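Local structure of early transcribed membrane protein 13 (Plasmodium falciparum, 2VWA) at residues F27-H38 and Y56-Q65. The protein is a membrane protein of the malaria parasite, probably essential for liver-stage development, whose soluble domain binds the lipid phosphatidylethanolamine. Residues are numbered along the deposited sequence; the frame is centred on the assembly and turned at random.
Sequences FVDIARLSIQKH and YMQKFVQGLQ. With PTY (phosphatidylethanolamine), chain G.
Ile35 lays CG1 over the centre of the Phe60 ring, 3.6 Å from its centroid, a CH-pi contact in which an aliphatic methylene suits the flat, electron-rich face. With CG1 anti to the backbone N (chi1 -158°) and the chain extended, CD1 reaches one face of the Tyr56 ring, toward its rim. Ser34 OG lies in plane at the Phe60 edge, while His38 offers its face in an offset edge-to-face pair, planes at 60°. A fairly straight 2.9 Å hydrogen bond between His38 ND1 and Tyr56 OH gives both atoms a partner within this aromatic cluster. Small Ala31 lets Leu64 CD2 come within 3.5 Å of Ala31 CA. Long Phe27 reaches across to Leu64 CB and Gln65 CG, with Val61 O near its ring edge. Gln65 NE2 donates to Val61 O, from above its carbonyl plane, and to Glu77, while OE1 accepts from Leu72 N. Elsewhere on helix 21-41, Arg32, paired with Asp83, lays its guanidinium face against acyl carbon C21 of phosphatidylethanolamine, and Gln36 NE2 weakly bonds phosphate oxygen O12. Running at 123°, segments 27-38 and 56-65 form, with helix 74-99, part of the buried core of this all-helical lipid-binding domain.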
ATOM      1  N   PHE A  27      10.120  -0.829  -5.256  1.00  4.19           N
ATOM      2  CA  PHE A  27       9.192  -1.300  -4.214  1.00  4.17           C
ATOM      3  C   PHE A  27       7.835  -0.613  -4.271  1.00  4.67           C
ATOM      4  O   PHE A  27       6.806  -1.262  -4.196  1.00  4.84           O
ATOM      5  CB  PHE A  27       9.785  -1.056  -2.818  1.00  4.57           C
ATOM      6  CG  PHE A  27       8.865  -1.455  -1.687  1.00  5.57           C
ATOM      7  CD1 PHE A  27       8.851  -2.767  -1.214  1.00  6.74           C
ATOM      8  CD2 PHE A  27       8.004  -0.524  -1.102  1.00  5.11           C
ATOM      9  CE1 PHE A  27       7.976  -3.145  -0.166  1.00  7.06           C
ATOM     10  CE2 PHE A  27       7.112  -0.907  -0.081  1.00  5.84           C
ATOM     11  CZ  PHE A  27       7.112  -2.229   0.390  1.00  2.77           C
ATOM     12  N   VAL A  28       7.833   0.710  -4.384  1.00  4.97           N
ATOM     13  CA  VAL A  28       6.585   1.449  -4.444  1.00  5.23           C
ATOM     14  C   VAL A  28       5.822   1.063  -5.709  1.00  5.80           C
ATOM     15  O   VAL A  28       4.602   0.912  -5.670  1.00  6.23           O
ATOM     16  CB  VAL A  28       6.803   2.993  -4.305  1.00  5.32           C
ATOM     17  CG1 VAL A  28       5.555   3.778  -4.694  1.00  5.12           C
ATOM     18  CG2 VAL A  28       7.214   3.347  -2.881  1.00  2.76           C
ATOM     19  N   ASP A  29       6.536   0.835  -6.802  1.00  5.96           N
ATOM     20  CA  ASP A  29       5.880   0.392  -8.024  1.00  6.79           C
ATOM     21  C   ASP A  29       5.139  -0.890  -7.765  1.00  6.15           C
ATOM     22  O   ASP A  29       3.988  -1.010  -8.108  1.00  6.97           O
ATOM     23  CB  ASP A  29       6.876   0.174  -9.168  1.00  6.69           C
ATOM     24  CG  ASP A  29       7.373   1.463  -9.743  1.00  9.94           C
ATOM     25  OD1 ASP A  29       6.591   2.454  -9.782  1.00 13.38           O
ATOM     26  OD2 ASP A  29       8.549   1.487 -10.160  1.00 13.22           O
ATOM     27  N   ILE A  30       5.831  -1.851  -7.176  1.00  6.31           N
ATOM     28  CA  ILE A  30       5.278  -3.165  -6.886  1.00  5.81           C
ATOM     29  C   ILE A  30       4.085  -3.046  -5.909  1.00  6.17           C
ATOM     30  O   ILE A  30       3.025  -3.626  -6.185  1.00  6.72           O
ATOM     31  CB  ILE A  30       6.375  -4.107  -6.308  1.00  5.57           C
ATOM     32  CG1 ILE A  30       7.460  -4.366  -7.368  1.00  5.17           C
ATOM     33  CG2 ILE A  30       5.747  -5.405  -5.789  1.00  4.61           C
ATOM     34  CD1 ILE A  30       8.724  -5.104  -6.865  1.00  4.65           C
ATOM     35  N   ALA A  31       4.264  -2.299  -4.807  1.00  5.30           N
ATOM     36  CA  ALA A  31       3.200  -2.035  -3.816  1.00  5.61           C
ATOM     37  C   ALA A  31       1.975  -1.385  -4.456  1.00  5.91           C
ATOM     38  O   ALA A  31       0.828  -1.734  -4.114  1.00  4.03           O
ATOM     39  CB  ALA A  31       3.719  -1.170  -2.633  1.00  4.97           C
ATOM     40  N   ARG A  32       2.230  -0.477  -5.414  1.00  6.32           N
ATOM     41  CA  ARG A  32       1.146   0.147  -6.192  1.00  7.31           C
ATOM     42  C   ARG A  32       0.268  -0.855  -6.903  1.00  8.21           C
ATOM     43  O   ARG A  32      -0.952  -0.845  -6.734  1.00  7.85           O
ATOM     44  CB  ARG A  32       1.676   1.170  -7.197  1.00  7.05           C
ATOM     45  CG  ARG A  32       1.894   2.537  -6.596  1.00  8.87           C
ATOM     46  CD  ARG A  32       2.224   3.548  -7.689  1.00 10.30           C
ATOM     47  NE  ARG A  32       2.923   4.668  -7.103  1.00 13.40           N
ATOM     48  CZ  ARG A  32       3.794   5.439  -7.738  1.00 15.84           C
ATOM     49  NH1 ARG A  32       4.065   5.222  -9.010  1.00 17.43           N
ATOM     50  NH2 ARG A  32       4.381   6.445  -7.092  1.00 16.11           N
ATOM     51  N   LEU A  33       0.877  -1.729  -7.713  1.00  9.93           N
ATOM     52  CA  LEU A  33       0.073  -2.685  -8.485  1.00 11.26           C
ATOM     53  C   LEU A  33      -0.555  -3.708  -7.569  1.00 11.28           C
ATOM     54  O   LEU A  33      -1.634  -4.203  -7.825  1.00 12.56           O
ATOM     55  CB  LEU A  33       0.887  -3.376  -9.590  1.00 11.54           C
ATOM     56  CG  LEU A  33       1.353  -2.393 -10.682  1.00 13.41           C
ATOM     57  CD1 LEU A  33       2.516  -2.987 -11.476  1.00 14.02           C
ATOM     58  CD2 LEU A  33       0.197  -1.965 -11.617  1.00 11.11           C
ATOM     59  N   SER A  34       0.106  -4.008  -6.475  1.00 11.45           N
ATOM     60  CA  SER A  34      -0.372  -5.077  -5.637  1.00 12.09           C
ATOM     61  C   SER A  34      -1.641  -4.694  -4.864  1.00 12.18           C
ATOM     62  O   SER A  34      -2.556  -5.489  -4.715  1.00 13.35           O
ATOM     63  CB  SER A  34       0.766  -5.566  -4.743  1.00 11.70           C
ATOM     64  OG  SER A  34       0.277  -6.274  -3.623  1.00 15.34           O
ATOM     65  N   ILE A  35      -1.704  -3.464  -4.393  1.00 11.80           N
ATOM     66  CA  ILE A  35      -2.843  -3.028  -3.629  1.00 11.12           C
ATOM     67  C   ILE A  35      -3.942  -2.621  -4.618  1.00 11.18           C
ATOM     68  O   ILE A  35      -5.124  -2.645  -4.300  1.00 10.83           O
ATOM     69  CB  ILE A  35      -2.456  -1.866  -2.631  1.00 10.69           C
ATOM     70  CG1 ILE A  35      -3.463  -1.768  -1.490  1.00 10.22           C
ATOM     71  CG2 ILE A  35      -2.283  -0.507  -3.346  1.00  9.38           C
ATOM     72  CD1 ILE A  35      -3.107  -0.671  -0.465  1.00 11.28           C
ATOM     73  N   GLN A  36      -3.534  -2.228  -5.819  1.00 11.13           N
ATOM     74  CA  GLN A  36      -4.479  -1.962  -6.886  1.00 10.75           C
ATOM     75  C   GLN A  36      -5.304  -3.224  -7.154  1.00 11.85           C
ATOM     76  O   GLN A  36      -6.538  -3.181  -7.148  1.00 11.40           O
ATOM     77  CB  GLN A  36      -3.742  -1.532  -8.141  1.00 10.03           C
ATOM     78  CG  GLN A  36      -4.670  -1.389  -9.321  1.00  9.44           C
ATOM     79  CD  GLN A  36      -4.052  -0.675 -10.479  1.00  9.99           C
ATOM     80  OE1 GLN A  36      -3.074   0.085 -10.348  1.00  8.03           O
ATOM     81  NE2 GLN A  36      -4.633  -0.894 -11.636  1.00 12.57           N
ATOM     82  N   LYS A  37      -4.624  -4.350  -7.384  1.00 12.73           N
ATOM     83  CA  LYS A  37      -5.336  -5.627  -7.542  1.00 14.18           C
ATOM     84  C   LYS A  37      -6.215  -5.998  -6.362  1.00 13.30           C
ATOM     85  O   LYS A  37      -7.319  -6.491  -6.569  1.00 13.84           O
ATOM     86  CB  LYS A  37      -4.393  -6.780  -7.825  1.00 14.66           C
ATOM     87  CG  LYS A  37      -3.919  -6.804  -9.241  1.00 18.66           C
ATOM     88  CD  LYS A  37      -2.518  -7.393  -9.251  1.00 25.71           C
ATOM     89  CE  LYS A  37      -1.961  -7.463 -10.655  1.00 27.99           C
ATOM     90  NZ  LYS A  37      -1.047  -8.641 -10.714  1.00 30.54           N
ATOM     91  N   HIS A  38      -5.732  -5.790  -5.140  1.00 12.35           N
ATOM     92  CA  HIS A  38      -6.575  -6.041  -3.979  1.00 11.48           C
ATOM     93  C   HIS A  38      -7.793  -5.114  -3.964  1.00 10.88           C
ATOM     94  O   HIS A  38      -8.904  -5.552  -3.713  1.00 11.10           O
ATOM     95  CB  HIS A  38      -5.796  -5.926  -2.679  1.00 11.51           C
ATOM     96  CG  HIS A  38      -6.563  -6.397  -1.482  1.00 12.28           C
ATOM     97  ND1 HIS A  38      -7.298  -5.543  -0.684  1.00 12.95           N
ATOM     98  CD2 HIS A  38      -6.720  -7.637  -0.954  1.00 11.99           C
ATOM     99  CE1 HIS A  38      -7.867  -6.238   0.289  1.00 12.51           C
ATOM    100  NE2 HIS A  38      -7.526  -7.508   0.152  1.00 10.56           N
ATOM    101  N   TYR A  56      -5.349   0.454   6.344  1.00 20.17           N
ATOM    102  CA  TYR A  56      -5.343  -0.419   5.204  1.00 18.95           C
ATOM    103  C   TYR A  56      -4.071  -0.303   4.356  1.00 20.49           C
ATOM    104  O   TYR A  56      -3.486  -1.314   3.946  1.00 19.94           O
ATOM    105  CB  TYR A  56      -6.577  -0.123   4.379  1.00 17.67           C
ATOM    106  CG  TYR A  56      -6.654  -0.802   3.046  1.00 14.17           C
ATOM    107  CD1 TYR A  56      -6.509  -2.188   2.930  1.00 10.14           C
ATOM    108  CD2 TYR A  56      -6.909  -0.055   1.897  1.00  9.71           C
ATOM    109  CE1 TYR A  56      -6.599  -2.812   1.696  1.00  9.11           C
ATOM    110  CE2 TYR A  56      -7.009  -0.663   0.661  1.00  9.54           C
ATOM    111  CZ  TYR A  56      -6.855  -2.034   0.566  1.00 12.13           C
ATOM    112  OH  TYR A  56      -6.958  -2.625  -0.666  1.00 13.88           O
HETATM  113  N   MSE A  57      -3.618   0.914   4.092  1.00 21.98           N
HETATM  114  CA  MSE A  57      -2.397   1.037   3.319  1.00 25.53           C
HETATM  115  C   MSE A  57      -1.150   0.659   4.098  1.00 22.13           C
HETATM  116  O   MSE A  57      -0.260   0.041   3.536  1.00 21.05           O
HETATM  117  CB  MSE A  57      -2.267   2.388   2.655  1.00 25.01           C
HETATM  118  CG  MSE A  57      -3.349   3.312   2.999  1.00 29.44           C
HETATM  119 SE   MSE A  57      -3.890   4.169   1.353  1.00 38.57          SE
HETATM  120  CE  MSE A  57      -5.822   4.284   1.635  1.00 31.45           C
ATOM    121  N   GLN A  58      -1.116   1.010   5.381  1.00 21.03           N
ATOM    122  CA  GLN A  58      -0.044   0.611   6.278  1.00 20.45           C
ATOM    123  C   GLN A  58       0.108  -0.904   6.351  1.00 18.79           C
ATOM    124  O   GLN A  58       1.199  -1.427   6.172  1.00 17.83           O
ATOM    125  CB  GLN A  58      -0.279   1.155   7.676  1.00 21.40           C
ATOM    126  CG  GLN A  58       0.272   2.541   7.904  1.00 25.83           C
ATOM    127  CD  GLN A  58       0.830   2.716   9.314  1.00 31.55           C
ATOM    128  OE1 GLN A  58       0.071   2.817  10.282  1.00 34.92           O
ATOM    129  NE2 GLN A  58       2.167   2.753   9.436  1.00 31.94           N
ATOM    130  N   LYS A  59      -0.996  -1.603   6.594  1.00 17.81           N
ATOM    131  CA  LYS A  59      -0.961  -3.067   6.696  1.00 16.77           C
ATOM    132  C   LYS A  59      -0.385  -3.655   5.434  1.00 15.43           C
ATOM    133  O   LYS A  59       0.340  -4.647   5.489  1.00 15.49           O
ATOM    134  CB  LYS A  59      -2.338  -3.656   6.972  1.00 17.08           C
ATOM    135  CG  LYS A  59      -2.870  -3.414   8.367  1.00 18.16           C
ATOM    136  CD  LYS A  59      -4.148  -4.202   8.511  1.00 23.14           C
ATOM    137  CE  LYS A  59      -4.977  -3.745   9.688  1.00 25.46           C
ATOM    138  NZ  LYS A  59      -4.468  -4.328  10.945  1.00 28.79           N
ATOM    139  N   PHE A  60      -0.681  -3.009   4.315  1.00 14.22           N
ATOM    140  CA  PHE A  60      -0.163  -3.422   3.009  1.00 13.78           C
ATOM    141  C   PHE A  60       1.338  -3.192   2.824  1.00 12.87           C
ATOM    142  O   PHE A  60       2.038  -4.047   2.286  1.00 12.29           O
ATOM    143  CB  PHE A  60      -0.925  -2.737   1.871  1.00 13.72           C
ATOM    144  CG  PHE A  60      -1.447  -3.694   0.887  1.00 14.76           C
ATOM    145  CD1 PHE A  60      -0.638  -4.154  -0.144  1.00 15.93           C
ATOM    146  CD2 PHE A  60      -2.735  -4.204   1.020  1.00 14.86           C
ATOM    147  CE1 PHE A  60      -1.123  -5.097  -1.050  1.00 16.43           C
ATOM    148  CE2 PHE A  60      -3.215  -5.149   0.115  1.00 15.24           C
ATOM    149  CZ  PHE A  60      -2.409  -5.598  -0.910  1.00 13.77           C
ATOM    150  N   VAL A  61       1.813  -2.038   3.269  1.00 11.79           N
ATOM    151  CA  VAL A  61       3.219  -1.701   3.148  1.00 11.64           C
ATOM    152  C   VAL A  61       4.044  -2.591   4.098  1.00 12.47           C
ATOM    153  O   VAL A  61       5.153  -3.012   3.760  1.00 12.47           O
ATOM    154  CB  VAL A  61       3.479  -0.164   3.393  1.00 11.02           C
ATOM    155  CG1 VAL A  61       4.960   0.134   3.506  1.00  8.22           C
ATOM    156  CG2 VAL A  61       2.854   0.681   2.272  1.00  8.87           C
ATOM    157  N   GLN A  62       3.483  -2.889   5.268  1.00 12.82           N
ATOM    158  CA  GLN A  62       4.158  -3.740   6.232  1.00 13.87           C
ATOM    159  C   GLN A  62       4.248  -5.200   5.793  1.00 13.98           C
ATOM    160  O   GLN A  62       5.289  -5.827   5.976  1.00 13.31           O
ATOM    161  CB  GLN A  62       3.566  -3.583   7.638  1.00 13.59           C
ATOM    162  CG  GLN A  62       4.026  -2.263   8.262  1.00 14.88           C
ATOM    163  CD  GLN A  62       3.679  -2.065   9.726  1.00 15.37           C
ATOM    164  OE1 GLN A  62       3.959  -0.994  10.283  1.00 15.81           O
ATOM    165  NE2 GLN A  62       3.075  -3.084  10.363  1.00 15.98           N
ATOM    166  N   GLY A  63       3.168  -5.708   5.195  1.00 14.42           N
ATOM    167  CA  GLY A  63       3.096  -7.089   4.746  1.00 14.89           C
ATOM    168  C   GLY A  63       4.059  -7.274   3.607  1.00 15.96           C
ATOM    169  O   GLY A  63       4.829  -8.246   3.540  1.00 16.78           O
ATOM    170  N   LEU A  64       4.065  -6.291   2.729  1.00 16.43           N
ATOM    171  CA  LEU A  64       4.856  -6.355   1.528  1.00 16.64           C
ATOM    172  C   LEU A  64       6.320  -6.294   1.875  1.00 16.66           C
ATOM    173  O   LEU A  64       7.123  -6.977   1.251  1.00 17.34           O
ATOM    174  CB  LEU A  64       4.450  -5.230   0.605  1.00 16.97           C
ATOM    175  CG  LEU A  64       4.266  -5.540  -0.862  1.00 19.78           C
ATOM    176  CD1 LEU A  64       3.896  -7.033  -1.160  1.00 19.36           C
ATOM    177  CD2 LEU A  64       3.203  -4.568  -1.351  1.00 21.53           C
ATOM    178  N   GLN A  65       6.672  -5.529   2.901  1.00 16.40           N
ATOM    179  CA  GLN A  65       8.054  -5.533   3.381  1.00 16.81           C
ATOM    180  C   GLN A  65       8.507  -6.908   3.867  1.00 17.82           C
ATOM    181  O   GLN A  65       9.590  -7.365   3.471  1.00 18.29           O
ATOM    182  CB  GLN A  65       8.298  -4.469   4.452  1.00 16.31           C
ATOM    183  CG  GLN A  65       8.449  -3.085   3.906  1.00 13.59           C
ATOM    184  CD  GLN A  65       8.474  -2.027   4.981  1.00 12.63           C
ATOM    185  OE1 GLN A  65       9.500  -1.784   5.597  1.00 10.34           O
ATOM    186  NE2 GLN A  65       7.345  -1.369   5.194  1.00 13.80           N
TER
HETATM  187  C1  PTY G1230      -4.410   0.047 -15.588  0.50 54.27           C
HETATM  188  C2  PTY G1230     -10.023  -2.601 -15.898  0.50 54.13           C
HETATM  189  C3  PTY G1230      -9.556  -2.759 -14.453  0.50 54.62           C
HETATM  190  O4  PTY G1230      -3.218   0.805 -15.388  0.50 54.98           O
HETATM  191  C5  PTY G1230      -6.832  -0.010 -15.026  0.50 54.18           C
HETATM  192  C6  PTY G1230      -5.458   0.474 -14.567  0.50 53.78           C
HETATM  193  O7  PTY G1230      -5.448   1.900 -14.430  0.50 52.71           O
HETATM  194  C8  PTY G1230      -5.606   2.391 -13.058  0.50 51.87           C
HETATM  195  O10 PTY G1230      -6.467   1.911 -12.336  0.50 51.14           O
HETATM  196  C11 PTY G1230      -4.724   3.501 -12.523  0.50 51.01           C
HETATM  197  C12 PTY G1230      -4.850   4.738 -13.412  0.50 50.74           C
HETATM  198  C13 PTY G1230      -4.390   6.023 -12.726  0.50 50.29           C
HETATM  199  C14 PTY G1230      -2.871   6.137 -12.653  0.50 50.41           C
HETATM  200  C15 PTY G1230      -2.311   7.087 -13.710  0.50 50.21           C
HETATM  201  C16 PTY G1230      -0.816   6.859 -13.931  0.50 49.53           C
HETATM  202  C17 PTY G1230       0.002   7.690 -12.944  0.50 49.58           C
HETATM  203  C18 PTY G1230       1.500   7.452 -13.089  0.50 49.51           C
HETATM  204  C19 PTY G1230       2.287   8.587 -12.443  0.50 49.48           C
HETATM  205  C20 PTY G1230       3.000   8.118 -11.176  0.50 49.47           C
HETATM  206  C21 PTY G1230       2.390   8.714  -9.912  0.50 48.93           C
HETATM  207  C22 PTY G1230       2.920  10.121  -9.636  0.50 49.25           C
HETATM  208  C23 PTY G1230       3.878  10.163  -8.449  0.50 48.93           C
HETATM  209  C24 PTY G1230       3.192  10.655  -7.175  0.50 48.20           C
HETATM  210  C25 PTY G1230       3.962  10.145  -5.961  0.50 47.89           C
HETATM  211  C26 PTY G1230       3.195  10.296  -4.652  0.50 47.19           C
HETATM  212  C27 PTY G1230       4.166  10.101  -3.497  0.50 47.16           C
HETATM  213  C28 PTY G1230       3.750  10.820  -2.222  0.50 47.63           C
HETATM  214  C29 PTY G1230       4.596  10.322  -1.067  0.50 47.22           C
HETATM  215  C30 PTY G1230      -2.681   1.656 -16.444  0.50 55.26           C
HETATM  216  C31 PTY G1230      -3.335   2.981 -16.776  0.50 55.66           C
HETATM  217  O30 PTY G1230      -1.694   1.277 -17.052  0.50 54.83           O
HETATM  218  C32 PTY G1230      -2.454   4.148 -16.337  0.50 55.98           C
HETATM  219  C33 PTY G1230      -2.875   5.436 -17.040  0.50 56.76           C
HETATM  220  C34 PTY G1230      -1.672   6.193 -17.602  0.50 57.11           C
HETATM  221  C35 PTY G1230      -2.047   7.639 -17.929  0.50 57.66           C
HETATM  222  C36 PTY G1230      -1.523   8.041 -19.306  0.50 58.29           C
HETATM  223  C37 PTY G1230      -0.375   9.039 -19.196  0.50 58.60           C
HETATM  224  C38 PTY G1230       0.618   8.860 -20.341  0.50 59.34           C
HETATM  225  C39 PTY G1230       1.959   8.318 -19.848  0.50 59.81           C
HETATM  226  C40 PTY G1230       3.092   9.320 -20.084  0.50 60.07           C
HETATM  227  C41 PTY G1230       4.273   9.060 -19.151  0.50 60.01           C
HETATM  228  C42 PTY G1230       4.477  10.214 -18.169  0.50 60.05           C
HETATM  229  C43 PTY G1230       5.944  10.343 -17.763  0.50 60.21           C
HETATM  230  C44 PTY G1230       6.090  10.485 -16.260  0.50 59.94           C
HETATM  231  P1  PTY G1230      -6.882  -2.629 -14.470  0.50 55.81           P
HETATM  232  O11 PTY G1230      -8.289  -3.426 -14.413  0.50 55.03           O
HETATM  233  O12 PTY G1230      -6.027  -3.112 -13.321  0.50 54.74           O
HETATM  234  O13 PTY G1230      -6.339  -2.736 -15.879  0.50 55.55           O
HETATM  235  O14 PTY G1230      -7.281  -1.081 -14.190  0.50 54.95           O
HETATM  236  N1  PTY G1230     -11.163  -3.466 -16.131  0.50 53.40           N